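Local coordinates for protein putative dienelactone hydrolase (Klebsiella pneumoniae subsp. pneumoniae MGH 78578, PDB 3F67) that is a putative dienelactone hydrolase of the alpha/beta-hydrolase clan, probably cleaving ester-type bonds, whose substrate is not established, at residues E16-Y21 / P65-R70; V37-F42 / F122-R127; G174-K179 / A202-Y207. All coordinates share one frame; numbering follows the deposited sequence.

Contact 1 of 3, residues E16-Y21 / P65-R70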
loop_
_atom_site.group_PDB
_atom_site.type_symbol
_atom_site.label_atom_id
_atom_site.label_comp_id
_atom_site.label_asym_id
_atom_site.label_seq_id
_atom_site.Cartn_x
_atom_site.Cartn_y
_atom_site.Cartn_z
ATOM N N GLU A 16 -12.504 7.287 16.251
ATOM C CA GLU A 16 -13.574 6.959 15.311
ATOM C C GLU A 16 -13.395 5.554 14.781
ATOM O O GLU A 16 -12.287 5.020 14.829
ATOM C CB GLU A 16 -13.571 7.950 14.158
ATOM C CG GLU A 16 -14.073 9.314 14.544
ATOM C CD GLU A 16 -13.668 10.345 13.538
ATOM O OE1 GLU A 16 -12.465 10.671 13.495
ATOM O OE2 GLU A 16 -14.546 10.812 12.787
ATOM N N ASN A 17 -14.471 4.957 14.272
ATOM C CA ASN A 17 -14.435 3.571 13.846
ATOM C C ASN A 17 -14.265 3.488 12.342
ATOM O O ASN A 17 -15.172 3.799 11.568
ATOM C CB ASN A 17 -15.717 2.860 14.271
ATOM C CG ASN A 17 -15.874 2.843 15.766
ATOM O OD1 ASN A 17 -15.027 2.283 16.470
ATOM N ND2 ASN A 17 -16.945 3.479 16.268
HETATM N N MSE A 18 -13.092 3.037 11.932
HETATM C CA MSE A 18 -12.749 2.949 10.514
HETATM C C MSE A 18 -13.076 1.559 9.976
HETATM O O MSE A 18 -12.582 0.553 10.514
HETATM C CB MSE A 18 -11.244 3.178 10.352
HETATM C CG MSE A 18 -10.795 3.057 8.861
HETATM SE SE MSE A 18 -8.969 3.763 8.731
HETATM C CE MSE A 18 -8.136 2.543 10.002
ATOM N N PRO A 19 -13.929 1.474 8.944
ATOM C CA PRO A 19 -14.220 0.157 8.365
ATOM C C PRO A 19 -12.963 -0.445 7.785
ATOM O O PRO A 19 -12.093 0.284 7.290
ATOM C CB PRO A 19 -15.180 0.473 7.189
ATOM C CG PRO A 19 -15.734 1.808 7.537
ATOM C CD PRO A 19 -14.643 2.545 8.248
ATOM N N ALA A 20 -12.896 -1.769 7.829
ATOM C CA ALA A 20 -11.768 -2.486 7.197
ATOM C C ALA A 20 -12.181 -3.876 6.826
ATOM O O ALA A 20 -13.031 -4.476 7.487
ATOM C CB ALA A 20 -10.561 -2.537 8.119
ATOM N N TYR A 21 -11.534 -4.402 5.799
ATOM C CA TYR A 21 -11.759 -5.796 5.407
ATOM C C TYR A 21 -10.524 -6.564 5.859
ATOM O O TYR A 21 -9.416 -6.024 5.813
ATOM C CB TYR A 21 -11.848 -5.852 3.877
ATOM C CG TYR A 21 -12.135 -7.252 3.323
ATOM C CD1 TYR A 21 -13.419 -7.802 3.398
ATOM C CD2 TYR A 21 -11.129 -7.980 2.705
ATOM C CE1 TYR A 21 -13.674 -9.100 2.885
ATOM C CE2 TYR A 21 -11.368 -9.233 2.170
ATOM C CZ TYR A 21 -12.643 -9.786 2.271
ATOM O OH TYR A 21 -12.885 -11.036 1.752
ATOM N N PRO A 65 -7.813 -1.128 5.237
ATOM C CA PRO A 65 -8.681 -0.093 5.852
ATOM C C PRO A 65 -9.300 0.867 4.813
ATOM O O PRO A 65 -8.672 1.195 3.795
ATOM C CB PRO A 65 -7.700 0.675 6.758
ATOM C CG PRO A 65 -6.367 0.585 6.025
ATOM C CD PRO A 65 -6.369 -0.849 5.446
ATOM N N GLU A 66 -10.504 1.318 5.131
ATOM C CA GLU A 66 -11.228 2.304 4.364
ATOM C C GLU A 66 -10.681 3.680 4.759
ATOM O O GLU A 66 -11.302 4.404 5.563
ATOM C CB GLU A 66 -12.709 2.200 4.731
ATOM C CG GLU A 66 -13.642 2.748 3.651
ATOM C CD GLU A 66 -13.530 1.972 2.354
ATOM O OE1 GLU A 66 -12.604 2.276 1.569
ATOM O OE2 GLU A 66 -14.376 1.070 2.117
ATOM N N LEU A 67 -9.532 4.055 4.190
ATOM C CA LEU A 67 -8.812 5.261 4.690
ATOM C C LEU A 67 -9.543 6.587 4.463
ATOM O O LEU A 67 -9.275 7.571 5.172
ATOM C CB LEU A 67 -7.393 5.315 4.094
ATOM C CG LEU A 67 -6.547 4.145 4.620
ATOM C CD1 LEU A 67 -5.317 3.884 3.750
ATOM C CD2 LEU A 67 -6.063 4.492 6.021
ATOM N N TYR A 68 -10.465 6.628 3.495
ATOM C CA TYR A 68 -11.124 7.912 3.172
ATOM C C TYR A 68 -12.381 8.155 4.016
ATOM O O TYR A 68 -13.052 9.165 3.808
ATOM C CB TYR A 68 -11.519 7.976 1.677
ATOM C CG TYR A 68 -10.356 7.927 0.668
ATOM C CD1 TYR A 68 -9.015 8.032 1.090
ATOM C CD2 TYR A 68 -10.628 7.810 -0.700
ATOM C CE1 TYR A 68 -7.946 8.010 0.135
ATOM C CE2 TYR A 68 -9.595 7.778 -1.662
ATOM C CZ TYR A 68 -8.272 7.884 -1.237
ATOM O OH TYR A 68 -7.272 7.831 -2.175
ATOM N N PHE A 69 -12.696 7.260 4.969
ATOM C CA PHE A 69 -14.071 7.222 5.564
ATOM C C PHE A 69 -14.579 8.542 6.167
ATOM O O PHE A 69 -15.782 8.827 6.128
ATOM C CB PHE A 69 -14.245 6.037 6.562
ATOM C CG PHE A 69 -13.617 6.275 7.918
ATOM C CD1 PHE A 69 -14.418 6.532 9.032
ATOM C CD2 PHE A 69 -12.229 6.275 8.080
ATOM C CE1 PHE A 69 -13.820 6.769 10.312
ATOM C CE2 PHE A 69 -11.633 6.500 9.313
ATOM C CZ PHE A 69 -12.426 6.752 10.440
ATOM N N ARG A 70 -13.673 9.355 6.696
ATOM C CA ARG A 70 -14.071 10.613 7.349
ATOM C C ARG A 70 -14.401 11.682 6.325
ATOM O O ARG A 70 -15.185 12.587 6.613
ATOM C CB ARG A 70 -12.938 11.169 8.202
ATOM C CG ARG A 70 -12.534 10.256 9.377
ATOM C CD ARG A 70 -11.443 10.944 10.196
ATOM N NE ARG A 70 -10.845 10.028 11.189
ATOM C CZ ARG A 70 -9.861 9.174 10.865
ATOM N NH1 ARG A 70 -9.454 9.100 9.609
ATOM N NH2 ARG A 70 -9.310 8.387 11.764
#

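Contact 2 of 3, residues V37-F42 / F122-R127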
loop_
_atom_site.group_PDB
_atom_site.type_symbol
_atom_site.label_atom_id
_atom_site.label_comp_id
_atom_site.label_asym_id
_atom_site.label_seq_id
_atom_site.Cartn_x
_atom_site.Cartn_y
_atom_site.Cartn_z
ATOM N N VAL A 37 -2.846 -3.588 3.612
ATOM C CA VAL A 37 -2.995 -3.448 2.161
ATOM C C VAL A 37 -3.582 -2.053 1.930
ATOM O O VAL A 37 -4.697 -1.750 2.429
ATOM C CB VAL A 37 -3.974 -4.501 1.610
ATOM C CG1 VAL A 37 -4.193 -4.262 0.103
ATOM C CG2 VAL A 37 -3.382 -5.932 1.808
ATOM N N VAL A 38 -2.857 -1.201 1.196
ATOM C CA VAL A 38 -3.340 0.184 1.009
ATOM C C VAL A 38 -3.983 0.361 -0.358
ATOM O O VAL A 38 -3.346 0.128 -1.406
ATOM C CB VAL A 38 -2.231 1.239 1.147
ATOM C CG1 VAL A 38 -2.853 2.683 1.279
ATOM C CG2 VAL A 38 -1.324 0.957 2.342
ATOM N N GLN A 39 -5.259 0.771 -0.324
ATOM C CA GLN A 39 -6.109 0.990 -1.515
ATOM C C GLN A 39 -5.525 1.949 -2.570
ATOM O O GLN A 39 -4.611 2.746 -2.272
ATOM C CB GLN A 39 -7.390 1.644 -0.972
ATOM C CG GLN A 39 -7.063 2.946 -0.246
ATOM C CD GLN A 39 -8.331 3.699 0.160
ATOM O OE1 GLN A 39 -8.940 3.364 1.172
ATOM N NE2 GLN A 39 -8.751 4.670 -0.654
ATOM N N GLU A 40 -6.068 1.865 -3.799
ATOM C CA GLU A 40 -5.962 2.947 -4.776
ATOM C C GLU A 40 -6.982 4.041 -4.389
ATOM O O GLU A 40 -7.565 3.997 -3.275
ATOM C CB GLU A 40 -6.260 2.400 -6.165
ATOM C CG GLU A 40 -5.439 1.103 -6.492
ATOM C CD GLU A 40 -5.730 0.583 -7.904
ATOM O OE1 GLU A 40 -6.808 -0.016 -8.124
ATOM O OE2 GLU A 40 -4.853 0.703 -8.793
ATOM N N ILE A 41 -7.213 5.019 -5.276
ATOM C CA ILE A 41 -8.198 6.072 -4.967
ATOM C C ILE A 41 -9.661 5.562 -4.932
ATOM O O ILE A 41 -10.575 6.309 -4.568
ATOM C CB ILE A 41 -8.111 7.242 -5.957
ATOM C CG1 ILE A 41 -8.340 6.780 -7.396
ATOM C CG2 ILE A 41 -6.737 7.921 -5.782
ATOM C CD1 ILE A 41 -8.401 7.898 -8.407
ATOM N N PHE A 42 -9.859 4.294 -5.280
ATOM C CA PHE A 42 -11.212 3.757 -5.382
ATOM C C PHE A 42 -11.731 3.171 -4.094
ATOM O O PHE A 42 -12.861 2.650 -4.050
ATOM C CB PHE A 42 -11.311 2.756 -6.558
ATOM C CG PHE A 42 -10.721 3.303 -7.828
ATOM C CD1 PHE A 42 -11.245 4.461 -8.411
ATOM C CD2 PHE A 42 -9.595 2.699 -8.407
ATOM C CE1 PHE A 42 -10.672 5.035 -9.598
ATOM C CE2 PHE A 42 -9.022 3.251 -9.591
ATOM C CZ PHE A 42 -9.575 4.437 -10.170
ATOM N N PHE A 122 -1.055 0.191 -3.605
ATOM C CA PHE A 122 -1.142 0.304 -5.066
ATOM C C PHE A 122 -1.541 1.710 -5.446
ATOM O O PHE A 122 -2.476 2.241 -4.876
ATOM C CB PHE A 122 -2.212 -0.687 -5.599
ATOM C CG PHE A 122 -1.905 -2.104 -5.223
ATOM C CD1 PHE A 122 -1.176 -2.916 -6.090
ATOM C CD2 PHE A 122 -2.302 -2.589 -3.965
ATOM C CE1 PHE A 122 -0.829 -4.273 -5.699
ATOM C CE2 PHE A 122 -1.937 -3.883 -3.551
ATOM C CZ PHE A 122 -1.213 -4.716 -4.423
ATOM N N CYS A 123 -0.817 2.280 -6.399
ATOM C CA CYS A 123 -1.202 3.545 -6.982
ATOM C C CYS A 123 -1.118 4.646 -5.911
ATOM O O CYS A 123 -0.027 4.864 -5.357
ATOM C CB CYS A 123 -2.592 3.407 -7.593
ATOM S SG CYS A 123 -2.866 4.773 -8.577
ATOM N N TRP A 124 -2.233 5.313 -5.586
ATOM C CA TRP A 124 -2.258 6.251 -4.421
ATOM C C TRP A 124 -1.633 5.569 -3.181
ATOM O O TRP A 124 -0.810 6.158 -2.428
ATOM C CB TRP A 124 -3.714 6.683 -4.125
ATOM C CG TRP A 124 -3.855 7.588 -2.943
ATOM C CD1 TRP A 124 -3.756 8.971 -2.933
ATOM C CD2 TRP A 124 -4.095 7.187 -1.605
ATOM N NE1 TRP A 124 -3.940 9.455 -1.637
ATOM C CE2 TRP A 124 -4.180 8.373 -0.814
ATOM C CE3 TRP A 124 -4.329 5.927 -0.993
ATOM C CZ2 TRP A 124 -4.431 8.330 0.572
ATOM C CZ3 TRP A 124 -4.581 5.888 0.401
ATOM C CH2 TRP A 124 -4.624 7.075 1.149
ATOM N N GLY A 125 -2.018 4.306 -2.993
ATOM C CA GLY A 125 -1.534 3.488 -1.889
ATOM C C GLY A 125 -0.054 3.119 -1.934
ATOM O O GLY A 125 0.554 2.863 -0.876
ATOM N N GLY A 126 0.514 3.129 -3.135
ATOM C CA GLY A 126 1.948 2.850 -3.303
ATOM C C GLY A 126 2.749 4.050 -2.844
ATOM O O GLY A 126 3.814 3.871 -2.270
ATOM N N ARG A 127 2.239 5.266 -3.060
ATOM C CA ARG A 127 2.941 6.428 -2.498
ATOM C C ARG A 127 2.890 6.389 -0.974
ATOM O O ARG A 127 3.895 6.620 -0.302
ATOM C CB ARG A 127 2.363 7.737 -3.059
ATOM C CG ARG A 127 2.930 8.985 -2.328
ATOM C CD ARG A 127 2.397 10.268 -2.948
ATOM N NE ARG A 127 2.700 11.431 -2.094
ATOM C CZ ARG A 127 1.996 11.771 -1.024
ATOM N NH1 ARG A 127 0.896 11.085 -0.693
ATOM N NH2 ARG A 127 2.351 12.845 -0.319
HETATM O O HOH W 1 -4.901 5.409 -7.333
#

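Contact 3 of 3, residues G174-K179 / A202-Y207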
loop_
_atom_site.group_PDB
_atom_site.type_symbol
_atom_site.label_atom_id
_atom_site.label_comp_id
_atom_site.label_asym_id
_atom_site.label_seq_id
_atom_site.Cartn_x
_atom_site.Cartn_y
_atom_site.Cartn_z
ATOM N N GLY A 174 9.982 -1.368 -4.905
ATOM C CA GLY A 174 8.973 -0.685 -5.737
ATOM C C GLY A 174 8.750 -1.478 -7.016
ATOM O O GLY A 174 9.694 -1.995 -7.610
ATOM N N LEU A 175 7.499 -1.586 -7.446
ATOM C CA LEU A 175 7.178 -2.308 -8.701
ATOM C C LEU A 175 6.522 -1.286 -9.630
ATOM O O LEU A 175 5.409 -0.822 -9.363
ATOM C CB LEU A 175 6.208 -3.477 -8.365
ATOM C CG LEU A 175 6.835 -4.513 -7.401
ATOM C CD1 LEU A 175 5.749 -5.509 -6.909
ATOM C CD2 LEU A 175 8.032 -5.302 -8.093
ATOM N N TYR A 176 7.228 -0.915 -10.714
ATOM C CA TYR A 176 6.853 0.253 -11.525
ATOM C C TYR A 176 6.733 -0.161 -12.998
ATOM O O TYR A 176 7.388 -1.128 -13.432
ATOM C CB TYR A 176 7.894 1.379 -11.312
ATOM C CG TYR A 176 7.585 2.123 -10.014
ATOM C CD1 TYR A 176 7.742 1.483 -8.761
ATOM C CD2 TYR A 176 7.114 3.445 -10.037
ATOM C CE1 TYR A 176 7.411 2.111 -7.590
ATOM C CE2 TYR A 176 6.780 4.119 -8.838
ATOM C CZ TYR A 176 6.945 3.446 -7.624
ATOM O OH TYR A 176 6.578 4.056 -6.438
ATOM N N GLY A 177 5.885 0.549 -13.745
ATOM C CA GLY A 177 5.712 0.261 -15.182
ATOM C C GLY A 177 6.422 1.295 -16.075
ATOM O O GLY A 177 6.234 2.506 -15.910
ATOM N N ALA A 178 7.222 0.814 -17.009
ATOM C CA ALA A 178 7.933 1.702 -17.952
ATOM C C ALA A 178 6.987 2.543 -18.801
ATOM O O ALA A 178 7.338 3.671 -19.172
ATOM C CB ALA A 178 8.880 0.896 -18.846
ATOM N N LYS A 179 5.801 2.017 -19.122
ATOM C CA LYS A 179 4.838 2.737 -19.969
ATOM C C LYS A 179 3.926 3.670 -19.188
ATOM O O LYS A 179 3.011 4.255 -19.761
ATOM C CB LYS A 179 3.980 1.763 -20.782
ATOM C CG LYS A 179 4.776 0.677 -21.455
ATOM C CD LYS A 179 4.838 0.846 -22.911
ATOM C CE LYS A 179 5.487 -0.365 -23.545
ATOM N NZ LYS A 179 5.037 -0.450 -24.962
ATOM N N ALA A 202 16.635 -0.596 -0.662
ATOM C CA ALA A 202 15.478 -0.404 -1.505
ATOM C C ALA A 202 15.862 -0.679 -2.930
ATOM O O ALA A 202 17.022 -0.481 -3.332
ATOM C CB ALA A 202 14.925 1.072 -1.385
ATOM N N GLU A 203 14.900 -1.099 -3.734
ATOM C CA GLU A 203 15.151 -1.181 -5.162
ATOM C C GLU A 203 13.817 -0.977 -5.813
ATOM O O GLU A 203 12.770 -1.240 -5.217
ATOM C CB GLU A 203 15.696 -2.548 -5.561
ATOM C CG GLU A 203 14.680 -3.628 -5.280
ATOM C CD GLU A 203 15.305 -4.990 -5.275
ATOM O OE1 GLU A 203 14.778 -5.885 -5.956
ATOM O OE2 GLU A 203 16.345 -5.151 -4.581
ATOM N N ILE A 204 13.885 -0.487 -7.035
ATOM C CA ILE A 204 12.723 -0.261 -7.901
ATOM C C ILE A 204 12.896 -1.132 -9.149
ATOM O O ILE A 204 13.899 -1.023 -9.880
ATOM C CB ILE A 204 12.608 1.248 -8.312
ATOM C CG1 ILE A 204 12.330 2.077 -7.049
ATOM C CG2 ILE A 204 11.509 1.445 -9.325
ATOM C CD1 ILE A 204 12.436 3.626 -7.249
ATOM N N VAL A 205 11.938 -2.012 -9.367
ATOM C CA VAL A 205 11.929 -2.860 -10.557
ATOM C C VAL A 205 10.988 -2.209 -11.550
ATOM O O VAL A 205 9.841 -1.898 -11.200
ATOM C CB VAL A 205 11.445 -4.265 -10.177
ATOM C CG1 VAL A 205 11.198 -5.151 -11.470
ATOM C CG2 VAL A 205 12.469 -4.920 -9.186
ATOM N N VAL A 206 11.481 -1.976 -12.787
ATOM C CA VAL A 206 10.676 -1.347 -13.821
ATOM C C VAL A 206 10.326 -2.363 -14.913
ATOM O O VAL A 206 11.228 -2.983 -15.506
ATOM C CB VAL A 206 11.427 -0.179 -14.464
ATOM C CG1 VAL A 206 10.534 0.470 -15.517
ATOM C CG2 VAL A 206 11.795 0.846 -13.382
ATOM N N TYR A 207 9.035 -2.569 -15.131
ATOM C CA TYR A 207 8.534 -3.535 -16.121
ATOM C C TYR A 207 8.389 -2.862 -17.486
ATOM O O TYR A 207 7.542 -1.982 -17.651
ATOM C CB TYR A 207 7.182 -4.108 -15.669
ATOM C CG TYR A 207 7.362 -5.031 -14.487
ATOM C CD1 TYR A 207 7.656 -6.391 -14.685
ATOM C CD2 TYR A 207 7.292 -4.537 -13.178
ATOM C CE1 TYR A 207 7.890 -7.255 -13.583
ATOM C CE2 TYR A 207 7.520 -5.385 -12.085
ATOM C CZ TYR A 207 7.788 -6.730 -12.304
ATOM O OH TYR A 207 8.004 -7.578 -11.252
#

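Contact 1 of 3, residues E16-Y21 / P65-R70
Strand 16-25 of the alpha/beta-hydrolase sheet runs antiparallel to strand 61-65, and this contact lies where that pairing runs out and the segment 65-70 leaves the sheet as a loop. The backbone part is brief. Ala20 and Pro65 form a non-hydrogen-bonded antiparallel pair, their CA atoms 4.1 Å apart. Next to it Glu66 N gives a nearly straight bond (168°) to Pro19 O, 2.9 Å long and in the carbonyl plane. Glu66 then begins a type I turn that ends at Phe69 and brings the Phe69 ring back over the strand, while Glu66 OE1 accepts from Val44 N.

The apolar part centres on that ring. With chi1 at 78°, CG sits in the crowded position between N and carbonyl carbon, which lays one face of the ring on the strand backbone: Met18 CA stands over its centre, 3.8 Å from the ring centroid, as a CH-pi contact. Pro19 CD comes in obliquely near CG of the ring, and Glu16 CB lies at the edge. In Met18, a selenomethionine, the extended chi1 and chi2 carry SE into an oblique Met-aromatic contact with Phe69, and the bend at chi3 then turns CE to Pro65 CB at 3.8 Å. Val103 of helix 93-108 packs against both Met18 and Pro65.

The charged part lies beyond the ring. Arg70 covers the opposite face of Phe69 with CG, offset toward the rim, and its guanidinium has Phe69 CZ above its centre. NH2 is salt-bridged to Asp99, so the cation, with two acidic partners, is probably well compensated. Toward the strand, Arg70 NE makes a hydrogen-bonded salt bridge to Glu16 OE1, 2.9 Å long; the oxygen lies in the guanidinium plane but is met from 52° above its own carboxylate plane.

Contact 2 of 3, residues V37-F42 / F122-R127
Two N-H groups, one from each segment, grip the oxygen of a bound water: Ile41 N at 3.1 Å and Trp124 N at 3.2 Å. This pair of backbone donors beside Cys123 is consistent with the oxyanion hole of an alpha/beta hydrolase, the water probably sitting where a substrate oxygen would go. Cys123 itself occupies the N-cap position with a strained backbone (phi 65°, psi -119°), as expected of a nucleophile elbow; its side chain touches His212, and the two probably belong to a Cys-His-Asp triad. Its SG is anti to the backbone N, while CB lies 3.7 Å from Glu40 OE2. Glu40 runs extended past Phe122 CB, its carboxylate nearly perpendicular to the Phe122 ring, and is salt-bridged through OE1 to Arg219, which probably stabilises its negative charge close to the cysteine.

A direct backbone bond runs from Phe122 N to Val38 O, 3.2 Å long and nearly along the C=O axis. The helix start presses closely on the strand end: Val38 CG1 meets Gly125 CA at 3.5 Å. The Trp124 ring presents its edge to Gln39 O, with CE3 at 3.4 Å, and Ile41 CG2 rests on Trp124 CB. Gln39 NE2 bonds to Glu40 O and probably helps fix the turn that carries Ile41 N.

Helix 124-133 thus starts against the end of strand 32-38, next to strand 116-122, with helix 80-88 packed on Ile41 and Trp124 and helix 46-57 against Val37 and Phe122.

Contact 3 of 3, residues G174-K179 / A202-Y207
Two tyrosine rings project from opposite faces of the sheet here. The Tyr176 ring has Gly174 CA in its plane at the edge, 3.7 Å from CE1, a place where glycine has no side chain to stand in the way. Ile204 CG2 approaches the same ring obliquely, 3.8 Å from CD1, while Leu149 and Ile183 also pack on this tyrosine. The Tyr207 ring turns an edge to the neighbouring strand: Tyr176 O lies near its plane, 3.4 Å from CD2, and Leu175 CD2 meets the same rim at CE2, the two side chains running alongside each other. The Phe214 ring meets it too, with the planes about 55° apart.

Between the rings runs a regular parallel pairing of edge strand 202-207 with strand 172-177, the two joined through helix 185-197 as a beta-alpha-beta crossover. The bonds go to and fro: Gly174 N to Glu203 O, Val205 N to Gly174 O, Tyr176 N to Val205 O at 2.8 Å, and Tyr207 N to Tyr176 O at 2.8 Å and 170°. A fifth, Ala178 N to Tyr207 O, carries the pairing just past the end of the strand, with the donor 41° above the carbonyl plane. There Ala178 CB packs on Val206 CG1 at 3.7 Å. Ile204 and Val206 face helix 185-197, whereas Val205 and Tyr207 face helix 224-238.

The polar links between the segments are thus all main-chain, and their side chains meet through apolar contacts. The tyrosine hydroxyls bond elsewhere, Tyr176 OH to Gly147 O and Trp130 NE1, Tyr207 OH to Asp229. The last main-chain bond, at Ala178 N, lies two residues before Asp180, the probable triad acid, consistent with a fixed start to that turn.

Overall arrangement
All three contacts belong to one mixed sheet: contact 1 lies toward its antiparallel end, contact 2 at its middle and contact 3 at the edge strand 202-207. Contacts 1 and 2 interleave along the chain and touch, their centres about 14 Å apart; Gln39 OE1 takes the N-H of Leu67, and the Tyr68 ring meets Trp124 edge-to-face. Contact 3 follows later in sequence, its centre about 16 Å from that of contact 2 and 29 Å from that of contact 1, across the chain's centre. The loop 65-70 thus packs beside the residues next to the probable nucleophile, while strand 172-177 leads to the likely acid of the same triad.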